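Local atomic coordinates of alpha-ketoglutarate-dependent non-heme iron oxygenase EasH (Aspergillus japonicus, PDB entry 5M0T), a protein that probably oxidises an ergot alkaloid intermediate on the way to cycloclavine, using a non-heme iron(II) centre and 2-oxoglutarate as co-substrate. Residues Q76-P81 against T116-E121; L91-L96 against P253-M258; N154-L159 against G224-M229; L243-V248 against V259-V264. All coordinates share one frame; numbering follows the deposited sequence.

From the N terminus, Q76-P81 is joined first, and interaction 1 closes a loop of 34 residues, about half of them helical, when T116-E121 returns beside it. L91-L96 leaves from within that loop and meets P253-M258, so interaction 2 crosses interaction 1. The loop it closes contains interaction 3, the pairing of N154-L159 with G224-M229 in the main sheet. Interaction 4 starts before P253 and ends after M258, so it crosses interaction 2 and follows 1 and 3. Interactions 1 and 3 share the sheet and the 2-oxoglutarate site; interaction 2 ties the turn before helix 95-105 to helix 253-258, both touching interaction 3; interaction 4 packs helix 245-248 on the loop after 253-258, P81 touching both.

Interaction 1: Q76-P81 against T116-E121; sequences QLSSLP and TSSVLE. With AKG (2-oxoglutaric acid), chain D.
S117 meets the loop after L77 through its carbonyl oxygen, which receives a CA-H contact from S78 and a hydrogen bond of 2.8 Å from water 1. That water in turn accepts from L80 N, also at 2.8 Å, and so bridges the backbones where direct pairing has ended. L80 CD1 lies beside S117 OG, a hydroxyl whose hydrogen-bond partner is the carbonyl oxygen of P226.

At S118 the polar contact passes to the side chains. S118 OG donates to S78 OG over 2.7 Å, and S78 OG in turn donates to Q76 OE1 at 2.8 Å; the C=O...donor angle of 169° places this hydroxyl almost on the extension of the amide C=O. This chain of two bonds holds the Q76 amide at its oxygen, while its NE2 makes a weak bond to D275 of the second subunit.

V119 forms the hydrogen-bonded antiparallel pair with L77: L77 N to V119 O is 3.2 Å and V119 N to L77 O is 3.0 Å. Its CG2 also packs on L80 CD1.

L120 divides its two methyls. Its chi1 of -62° sets CG beside the backbone N. CD2 presses on Q76 CB at 3.4 Å, whereas CD1 reaches 2-oxoglutarate O3 at 3.3 Å. The end-to-end directions of the touching parts differ by 149°, as expected of antiparallel neighbours that twist. Strand 75-77 is thus the outermost strand, within this chain, of the main sheet of a cupin-type fold, flanking the strand whose L120 lines the 2-oxoglutarate pocket.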
# COMPACT_ATOMS: atom_id res chain seq x y z
N GLN A 76 -9.42 -22.67 0.40
CA GLN A 76 -8.30 -21.74 0.47
C GLN A 76 -7.78 -21.52 1.89
O GLN A 76 -8.55 -21.52 2.86
CB GLN A 76 -8.63 -20.39 -0.22
CG GLN A 76 -9.64 -19.47 0.49
CD GLN A 76 -9.05 -18.54 1.56
OE1 GLN A 76 -7.88 -18.18 1.52
NE2 GLN A 76 -9.88 -18.16 2.52
N LEU A 77 -6.46 -21.36 1.98
CA LEU A 77 -5.79 -20.88 3.18
C LEU A 77 -4.84 -19.78 2.74
O LEU A 77 -4.10 -19.98 1.79
CB LEU A 77 -4.99 -22.01 3.84
CG LEU A 77 -4.18 -21.66 5.10
CD1 LEU A 77 -5.11 -21.32 6.27
CD2 LEU A 77 -3.24 -22.80 5.45
N SER A 78 -4.86 -18.65 3.43
CA SER A 78 -3.98 -17.52 3.15
C SER A 78 -3.23 -17.09 4.42
O SER A 78 -3.25 -17.81 5.40
CB SER A 78 -4.80 -16.40 2.53
OG SER A 78 -5.39 -16.85 1.32
N SER A 79 -2.55 -15.96 4.40
CA SER A 79 -1.66 -15.56 5.51
C SER A 79 -0.75 -16.74 5.95
O SER A 79 -0.71 -17.14 7.12
CB SER A 79 -2.49 -15.00 6.68
OG SER A 79 -3.33 -13.94 6.24
N LEU A 80 -0.05 -17.29 4.95
CA LEU A 80 0.78 -18.50 5.09
C LEU A 80 2.12 -18.29 5.83
O LEU A 80 2.74 -19.27 6.22
CB LEU A 80 1.07 -19.12 3.72
CG LEU A 80 -0.12 -19.58 2.87
CD1 LEU A 80 0.33 -20.04 1.49
CD2 LEU A 80 -0.88 -20.68 3.58
N PRO A 81 2.57 -17.04 6.02
CA PRO A 81 3.63 -16.86 7.01
C PRO A 81 3.26 -17.35 8.42
O PRO A 81 4.15 -17.77 9.18
CB PRO A 81 3.86 -15.36 7.01
CG PRO A 81 3.56 -14.95 5.62
CD PRO A 81 2.40 -15.82 5.21
N THR A 116 -0.19 -11.31 -1.30
CA THR A 116 -1.01 -12.45 -0.88
C THR A 116 -0.38 -13.76 -1.31
O THR A 116 0.28 -13.84 -2.33
CB THR A 116 -2.48 -12.36 -1.41
OG1 THR A 116 -3.23 -13.53 -1.02
CG2 THR A 116 -2.55 -12.21 -2.92
N SER A 117 -0.59 -14.79 -0.51
CA SER A 117 -0.24 -16.14 -0.89
C SER A 117 -1.28 -17.07 -0.33
O SER A 117 -1.73 -16.88 0.81
CB SER A 117 1.15 -16.52 -0.35
OG SER A 117 1.62 -17.69 -1.00
N SER A 118 -1.66 -18.08 -1.11
CA SER A 118 -2.70 -19.01 -0.72
C SER A 118 -2.36 -20.39 -1.20
O SER A 118 -1.59 -20.56 -2.13
CB SER A 118 -4.06 -18.61 -1.33
OG SER A 118 -4.31 -17.21 -1.17
N VAL A 119 -2.92 -21.38 -0.53
CA VAL A 119 -3.06 -22.71 -1.09
C VAL A 119 -4.50 -22.80 -1.59
O VAL A 119 -5.43 -22.52 -0.82
CB VAL A 119 -2.77 -23.78 -0.04
CG1 VAL A 119 -2.93 -25.18 -0.61
CG2 VAL A 119 -1.36 -23.55 0.52
N LEU A 120 -4.68 -23.16 -2.86
CA LEU A 120 -6.00 -23.24 -3.48
C LEU A 120 -6.27 -24.65 -4.02
O LEU A 120 -5.68 -25.05 -5.02
CB LEU A 120 -6.14 -22.20 -4.61
CG LEU A 120 -6.03 -20.70 -4.26
CD1 LEU A 120 -6.26 -19.86 -5.52
CD2 LEU A 120 -6.98 -20.25 -3.16
N GLU A 121 -7.16 -25.38 -3.35
CA GLU A 121 -7.49 -26.75 -3.71
C GLU A 121 -8.90 -26.80 -4.37
O GLU A 121 -9.90 -26.40 -3.76
CB GLU A 121 -7.44 -27.63 -2.44
CG GLU A 121 -6.89 -29.04 -2.66
CD GLU A 121 -6.62 -29.77 -1.35
OE1 GLU A 121 -7.62 -30.16 -0.69
OE2 GLU A 121 -5.44 -29.98 -0.99
C1 AKG D . -6.76 -16.14 -8.63
O1 AKG D . -6.54 -14.94 -8.79
O2 AKG D . -7.51 -16.63 -7.67
C2 AKG D . -6.17 -17.23 -9.53
O5 AKG D . -5.82 -16.91 -10.65
C3 AKG D . -6.00 -18.64 -9.03
C4 AKG D . -5.53 -19.59 -10.12
C5 AKG D . -5.38 -21.02 -9.67
O3 AKG D . -5.45 -21.24 -8.38
O4 AKG D . -5.20 -21.91 -10.47
O HOH W 1 0.09 -15.74 2.67

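Interaction 2: L91-L96 against P253-M258; sequences LMNDEL and PLAQKM
M92 and A255 bring their CA atoms to 5.0 Å where the type I turn L91-D94 comes up against helix 253-258. M92 CB rests on A255 CB at 3.6 Å, and M92 SD lies 3.7 Å from M258 CB. The two methionines cross obliquely. Both are bent at chi2 and chi3, and their ends run on to strand 222-231, M92 against L227 and M258 against M229.

N93 extends the contact along the helix, its side chain and that of L254 sliding past each other in opposite directions. Its amide meets carbon on this helix, with ND2 4.0 Å from A255 CB and OD1 3.9 Å from L254 CB. The polar partners of that amide stand just outside: OD1 is hydrogen-bonded to T252 OG1 and ND2 to D89 O, which fixes the rotation of the group. A255 N is also bonded to T252 OG1, so this threonine links N93 to the helix backbone.

D94 follows as the N-cap of helix 95-105, its OD1 accepting a weak bond of 3.3 Å from L96 N and a hydrogen bond from L97 N. The arrangement is a tight turn between two helices, closed by an aspartate N-cap and packed on helix 253-258.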
# COMPACT_ATOMS: atom_id res chain seq x y z
N LEU A 91 11.07 -19.98 1.04
CA LEU A 91 10.47 -19.23 -0.08
C LEU A 91 10.70 -17.71 -0.01
O LEU A 91 11.01 -17.08 -1.04
CB LEU A 91 8.98 -19.52 -0.18
CG LEU A 91 8.65 -20.97 -0.49
CD1 LEU A 91 7.15 -21.19 -0.37
CD2 LEU A 91 9.16 -21.37 -1.88
N MET A 92 10.57 -17.12 1.17
CA MET A 92 10.79 -15.69 1.32
C MET A 92 12.28 -15.28 1.22
O MET A 92 12.56 -14.07 1.17
CB MET A 92 10.16 -15.15 2.61
CG MET A 92 8.63 -15.08 2.59
SD MET A 92 7.93 -14.14 1.20
CE MET A 92 7.60 -15.45 0.01
N ASN A 93 13.20 -16.24 1.18
CA ASN A 93 14.62 -15.97 0.91
C ASN A 93 15.12 -16.56 -0.41
O ASN A 93 16.32 -16.60 -0.66
CB ASN A 93 15.46 -16.52 2.05
CG ASN A 93 15.19 -15.81 3.35
OD1 ASN A 93 15.55 -14.62 3.50
ND2 ASN A 93 14.57 -16.51 4.29
N ASP A 94 14.21 -17.03 -1.27
CA ASP A 94 14.62 -17.70 -2.51
C ASP A 94 15.27 -16.72 -3.50
O ASP A 94 14.64 -15.75 -3.93
CB ASP A 94 13.41 -18.37 -3.16
CG ASP A 94 13.81 -19.33 -4.26
OD1 ASP A 94 13.63 -19.00 -5.45
OD2 ASP A 94 14.33 -20.41 -3.94
N GLU A 95 16.52 -17.00 -3.86
CA GLU A 95 17.26 -16.15 -4.79
C GLU A 95 16.62 -15.98 -6.16
O GLU A 95 16.69 -14.90 -6.72
CB GLU A 95 18.71 -16.63 -4.93
CG GLU A 95 19.55 -16.09 -3.77
CD GLU A 95 20.78 -16.92 -3.43
OE1 GLU A 95 20.63 -18.11 -3.10
OE2 GLU A 95 21.89 -16.35 -3.43
N LEU A 96 15.99 -17.01 -6.69
CA LEU A 96 15.31 -16.87 -7.98
C LEU A 96 14.09 -15.93 -7.88
O LEU A 96 13.90 -15.07 -8.72
CB LEU A 96 14.91 -18.24 -8.56
CG LEU A 96 14.14 -18.16 -9.89
CD1 LEU A 96 14.99 -17.46 -10.93
CD2 LEU A 96 13.73 -19.53 -10.37
N PRO A 253 16.14 -10.82 7.93
CA PRO A 253 15.75 -9.44 7.59
C PRO A 253 15.00 -9.32 6.25
O PRO A 253 14.02 -8.58 6.17
CB PRO A 253 17.10 -8.71 7.51
CG PRO A 253 17.99 -9.46 8.45
CD PRO A 253 17.52 -10.89 8.43
N LEU A 254 15.47 -10.03 5.22
CA LEU A 254 14.87 -9.99 3.90
C LEU A 254 13.45 -10.58 3.90
O LEU A 254 12.56 -10.02 3.28
CB LEU A 254 15.73 -10.74 2.88
CG LEU A 254 15.21 -10.91 1.45
CD1 LEU A 254 14.90 -9.56 0.82
CD2 LEU A 254 16.24 -11.66 0.62
N ALA A 255 13.27 -11.71 4.58
CA ALA A 255 11.94 -12.30 4.74
C ALA A 255 11.01 -11.39 5.56
O ALA A 255 9.84 -11.24 5.21
CB ALA A 255 12.01 -13.69 5.35
N GLN A 256 11.55 -10.76 6.60
CA GLN A 256 10.79 -9.78 7.40
C GLN A 256 10.25 -8.63 6.53
O GLN A 256 9.11 -8.20 6.69
CB GLN A 256 11.63 -9.19 8.53
CG GLN A 256 11.99 -10.19 9.63
CD GLN A 256 12.77 -9.55 10.77
OE1 GLN A 256 13.47 -8.57 10.58
NE2 GLN A 256 12.62 -10.11 11.96
N LYS A 257 11.09 -8.16 5.61
CA LYS A 257 10.72 -7.10 4.70
C LYS A 257 9.59 -7.50 3.74
O LYS A 257 8.75 -6.67 3.42
CB LYS A 257 11.94 -6.66 3.91
CG LYS A 257 11.75 -5.43 3.04
CD LYS A 257 13.09 -5.03 2.43
CE LYS A 257 12.92 -3.93 1.41
NZ LYS A 257 14.17 -3.67 0.65
N MET A 258 9.60 -8.76 3.30
CA MET A 258 8.56 -9.28 2.41
C MET A 258 7.19 -9.33 3.09
O MET A 258 6.19 -9.02 2.47
CB MET A 258 8.90 -10.69 1.90
CG MET A 258 10.15 -10.81 1.04
SD MET A 258 10.14 -9.69 -0.35
CE MET A 258 11.09 -8.31 0.30

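Interaction 3: N154-L159 against G224-M229; sequences NFLTAL and GFPLIM. With AKG (2-oxoglutaric acid), chain D.
N154-A158 and G224-M229 form an antiparallel strand pair inside the main sheet, their axes 4.3 Å apart at closest approach and 164° between directions. F155 and L227 make a hydrogen-bonded pair, with F155 N to L227 O at 2.8 Å and L227 N to F155 O at 2.9 Å. T157 and F225 make the next, T157 N reaching F225 O at 2.9 Å; the return bond from F225 N is weak. P226 has no N-H to give, yet it sits opposite L156 in a non-hydrogen-bonded pair, where this ladder asks for none.

The pair belongs to the double-stranded beta-helix of the cupin clan, and its two faces serve different surroundings. On the face of N154, L156, P226 and I228, L156 CD1 touches 2-oxoglutarate C5 at 3.6 Å. N154 CG, anti to the backbone N (chi1 -165°), lies 3.7 Å from I228 CG1; ND2 touches the same carbon and makes a weak bond to the iron ligand E134.

On the other face F155 and L227 meet helix 95-105, and L227 O lies in plane at the F155 ring edge. T157 and F225 run side by side, pointing the same way, and L159 CD1 packs on F225 CB at 3.7 Å.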
# COMPACT_ATOMS: atom_id res chain seq x y z
N ASN A 154 3.00 -13.31 -9.97
CA ASN A 154 2.44 -14.53 -9.36
C ASN A 154 3.28 -15.76 -9.64
O ASN A 154 3.37 -16.20 -10.78
CB ASN A 154 1.01 -14.78 -9.86
CG ASN A 154 0.26 -15.80 -9.01
OD1 ASN A 154 0.84 -16.71 -8.41
ND2 ASN A 154 -1.06 -15.64 -8.95
N PHE A 155 3.87 -16.34 -8.60
CA PHE A 155 4.56 -17.62 -8.69
C PHE A 155 3.55 -18.66 -8.27
O PHE A 155 3.33 -18.83 -7.08
CB PHE A 155 5.76 -17.68 -7.75
CG PHE A 155 6.85 -16.68 -8.07
CD1 PHE A 155 6.73 -15.35 -7.68
CD2 PHE A 155 8.03 -17.09 -8.69
CE1 PHE A 155 7.73 -14.44 -7.95
CE2 PHE A 155 9.04 -16.18 -8.97
CZ PHE A 155 8.90 -14.86 -8.60
N LEU A 156 2.92 -19.35 -9.22
CA LEU A 156 1.87 -20.30 -8.90
C LEU A 156 2.39 -21.72 -9.01
O LEU A 156 2.52 -22.26 -10.10
CB LEU A 156 0.64 -20.08 -9.78
CG LEU A 156 -0.68 -20.70 -9.23
CD1 LEU A 156 -1.92 -20.08 -9.87
CD2 LEU A 156 -0.72 -22.21 -9.39
N THR A 157 2.66 -22.33 -7.86
CA THR A 157 3.31 -23.63 -7.82
C THR A 157 2.28 -24.75 -7.75
O THR A 157 1.33 -24.69 -6.98
CB THR A 157 4.25 -23.71 -6.61
OG1 THR A 157 5.13 -22.58 -6.60
CG2 THR A 157 5.05 -24.99 -6.62
N ALA A 158 2.50 -25.79 -8.55
CA ALA A 158 1.71 -27.01 -8.49
C ALA A 158 2.16 -27.86 -7.29
O ALA A 158 3.32 -28.22 -7.17
CB ALA A 158 1.84 -27.79 -9.79
N LEU A 159 1.22 -28.14 -6.39
CA LEU A 159 1.48 -29.00 -5.23
C LEU A 159 0.96 -30.41 -5.41
O LEU A 159 1.25 -31.27 -4.58
CB LEU A 159 0.89 -28.38 -3.97
CG LEU A 159 1.44 -27.00 -3.57
CD1 LEU A 159 0.72 -26.48 -2.34
CD2 LEU A 159 2.95 -27.07 -3.33
N GLY A 224 -3.06 -26.03 -5.90
CA GLY A 224 -2.14 -25.00 -6.39
C GLY A 224 -1.68 -24.09 -5.27
O GLY A 224 -2.29 -24.07 -4.20
N PHE A 225 -0.61 -23.33 -5.53
CA PHE A 225 0.01 -22.48 -4.51
C PHE A 225 0.40 -21.14 -5.13
O PHE A 225 1.55 -20.96 -5.54
CB PHE A 225 1.22 -23.24 -3.95
CG PHE A 225 2.09 -22.46 -3.01
CD1 PHE A 225 1.59 -21.47 -2.18
CD2 PHE A 225 3.44 -22.77 -2.92
CE1 PHE A 225 2.43 -20.78 -1.32
CE2 PHE A 225 4.27 -22.09 -2.06
CZ PHE A 225 3.77 -21.09 -1.26
N PRO A 226 -0.57 -20.21 -5.26
CA PRO A 226 -0.24 -18.86 -5.72
C PRO A 226 0.54 -18.09 -4.67
O PRO A 226 0.17 -18.08 -3.51
CB PRO A 226 -1.61 -18.20 -5.92
CG PRO A 226 -2.55 -19.02 -5.09
CD PRO A 226 -2.03 -20.42 -5.27
N LEU A 227 1.63 -17.46 -5.10
CA LEU A 227 2.41 -16.61 -4.24
C LEU A 227 2.62 -15.33 -5.03
O LEU A 227 3.33 -15.33 -6.05
CB LEU A 227 3.73 -17.31 -3.89
CG LEU A 227 4.69 -16.68 -2.89
CD1 LEU A 227 5.79 -17.70 -2.59
CD2 LEU A 227 5.31 -15.39 -3.41
N ILE A 228 2.00 -14.24 -4.57
CA ILE A 228 1.98 -13.01 -5.35
C ILE A 228 2.82 -11.93 -4.69
O ILE A 228 2.54 -11.50 -3.57
CB ILE A 228 0.54 -12.53 -5.60
CG1 ILE A 228 -0.35 -13.70 -6.02
CG2 ILE A 228 0.53 -11.44 -6.66
CD1 ILE A 228 -1.81 -13.35 -6.27
N MET A 229 3.88 -11.52 -5.39
CA MET A 229 4.70 -10.37 -4.99
C MET A 229 4.18 -9.13 -5.68
O MET A 229 3.65 -9.19 -6.79
CB MET A 229 6.18 -10.59 -5.34
CG MET A 229 6.75 -11.88 -4.79
SD MET A 229 6.60 -12.05 -3.02
CE MET A 229 7.65 -10.72 -2.44
C1 AKG D . -6.76 -16.14 -8.63
O1 AKG D . -6.54 -14.94 -8.79
O2 AKG D . -7.51 -16.63 -7.67
C2 AKG D . -6.17 -17.23 -9.53
O5 AKG D . -5.82 -16.91 -10.65
C3 AKG D . -6.00 -18.64 -9.03
C4 AKG D . -5.53 -19.59 -10.12
C5 AKG D . -5.38 -21.02 -9.67
O3 AKG D . -5.45 -21.24 -8.38
O4 AKG D . -5.20 -21.91 -10.47

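Interaction 4: L243-V248 against V259-V264; sequences LPRELV and VGWRTV
V248 covers one face of the W261 indole, the central feature of a small hydrophobic cluster between the short helix 245-248 and the loop that follows helix 253-258. The contact is a CH-pi interaction: V248 CG2 stands 3.7 Å from the centroid of the five-membered ring and only 12° off the ring normal, with NE1 of W261 its nearest indole atom at 3.6 Å. With CG1 anti to the backbone N (chi1 171°), the second methyl of V248 comes within 3.8 Å of W261 CG, so both branches bear on the pyrrole side of the ring.

Apolar packing extends the cluster. L243 CD1 touches V259 CG2 at 3.8 Å, the two side chains crossing at about a right angle, and P81 packs on both. L243 CB lies 3.9 Å from W261 NE1. R245 adds its aliphatic base, CB standing 4.2 Å from W261 CH2. V241 of the second subunit also packs on the tryptophan, which places the cluster at the subunit interface.

Among the polar groups, R245 forms a salt bridge with E249 through NE and a hydrogen bond with I283 O through NH2, both partners lying beyond the two segments. As for the indole, its NE1-H donates to S240 O, while L243 O approaches the six-membered ring obliquely, 3.5 Å from W261 CZ2.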
# COMPACT_ATOMS: atom_id res chain seq x y z
N LEU A 243 0.54 -10.87 12.02
CA LEU A 243 1.70 -11.65 12.47
C LEU A 243 2.11 -11.22 13.86
O LEU A 243 2.27 -10.02 14.11
CB LEU A 243 2.87 -11.48 11.49
CG LEU A 243 2.57 -11.79 10.01
CD1 LEU A 243 3.77 -11.53 9.14
CD2 LEU A 243 2.07 -13.22 9.86
N PRO A 244 2.25 -12.18 14.80
CA PRO A 244 2.84 -11.80 16.08
C PRO A 244 4.33 -11.45 15.93
O PRO A 244 5.03 -12.05 15.11
CB PRO A 244 2.65 -13.05 16.97
CG PRO A 244 2.42 -14.18 16.03
CD PRO A 244 1.84 -13.60 14.77
N ARG A 245 4.79 -10.48 16.71
CA ARG A 245 6.19 -10.08 16.70
C ARG A 245 7.15 -11.26 16.93
O ARG A 245 8.13 -11.40 16.21
CB ARG A 245 6.42 -8.97 17.73
CG ARG A 245 7.85 -8.48 17.76
CD ARG A 245 7.94 -7.03 18.17
NE ARG A 245 9.34 -6.66 18.30
CZ ARG A 245 9.79 -5.43 18.53
NH1 ARG A 245 8.96 -4.40 18.65
NH2 ARG A 245 11.09 -5.25 18.63
N GLU A 246 6.84 -12.09 17.93
CA GLU A 246 7.63 -13.29 18.26
C GLU A 246 7.96 -14.16 17.03
O GLU A 246 9.09 -14.60 16.87
CB GLU A 246 6.93 -14.10 19.37
CG GLU A 246 7.26 -15.60 19.52
CD GLU A 246 6.17 -16.53 18.96
OE1 GLU A 246 5.86 -17.54 19.62
OE2 GLU A 246 5.61 -16.26 17.87
N LEU A 247 6.97 -14.37 16.17
CA LEU A 247 7.16 -15.17 14.94
C LEU A 247 8.01 -14.43 13.89
O LEU A 247 8.89 -15.02 13.27
CB LEU A 247 5.80 -15.56 14.35
CG LEU A 247 5.75 -16.66 13.29
CD1 LEU A 247 6.25 -17.99 13.85
CD2 LEU A 247 4.32 -16.81 12.72
N VAL A 248 7.75 -13.14 13.71
CA VAL A 248 8.50 -12.32 12.76
C VAL A 248 10.00 -12.32 13.09
O VAL A 248 10.83 -12.40 12.19
CB VAL A 248 7.93 -10.88 12.68
CG1 VAL A 248 8.84 -9.95 11.88
CG2 VAL A 248 6.54 -10.89 12.07
N VAL A 259 7.17 -9.72 4.36
CA VAL A 259 5.92 -9.87 5.10
C VAL A 259 5.46 -8.60 5.84
O VAL A 259 4.60 -8.68 6.72
CB VAL A 259 5.98 -11.09 6.06
CG1 VAL A 259 6.36 -12.36 5.29
CG2 VAL A 259 6.93 -10.87 7.23
N GLY A 260 6.02 -7.44 5.51
CA GLY A 260 5.48 -6.16 5.96
C GLY A 260 5.91 -5.68 7.34
O GLY A 260 5.17 -4.94 7.99
N TRP A 261 7.10 -6.07 7.79
CA TRP A 261 7.66 -5.58 9.05
C TRP A 261 8.96 -4.75 8.92
O TRP A 261 9.60 -4.44 9.94
CB TRP A 261 7.85 -6.75 10.02
CG TRP A 261 6.60 -7.12 10.73
CD1 TRP A 261 5.55 -7.81 10.22
CD2 TRP A 261 6.26 -6.81 12.07
NE1 TRP A 261 4.57 -7.96 11.16
CE2 TRP A 261 4.98 -7.35 12.32
CE3 TRP A 261 6.92 -6.12 13.10
CZ2 TRP A 261 4.33 -7.23 13.54
CZ3 TRP A 261 6.27 -6.01 14.34
CH2 TRP A 261 4.98 -6.56 14.54
N ARG A 262 9.34 -4.36 7.70
CA ARG A 262 10.45 -3.41 7.52
C ARG A 262 10.10 -2.33 6.52
O ARG A 262 9.14 -2.44 5.75
CB ARG A 262 11.73 -4.13 7.08
CG ARG A 262 12.53 -4.74 8.21
CD ARG A 262 13.53 -5.79 7.75
NE ARG A 262 14.11 -6.50 8.88
CZ ARG A 262 15.12 -6.06 9.64
NH1 ARG A 262 15.71 -4.88 9.43
NH2 ARG A 262 15.54 -6.81 10.63
N THR A 263 10.92 -1.29 6.54
CA THR A 263 10.77 -0.15 5.66
C THR A 263 11.15 -0.57 4.25
O THR A 263 12.08 -1.35 4.04
CB THR A 263 11.62 1.02 6.18
OG1 THR A 263 11.05 1.49 7.41
CG2 THR A 263 11.73 2.17 5.16
N VAL A 264 10.40 -0.06 3.28
CA VAL A 264 10.57 -0.36 1.86
C VAL A 264 10.76 0.96 1.13
O VAL A 264 10.21 1.97 1.56
CB VAL A 264 9.39 -1.16 1.26
CG1 VAL A 264 9.40 -2.59 1.76
CG2 VAL A 264 8.04 -0.51 1.57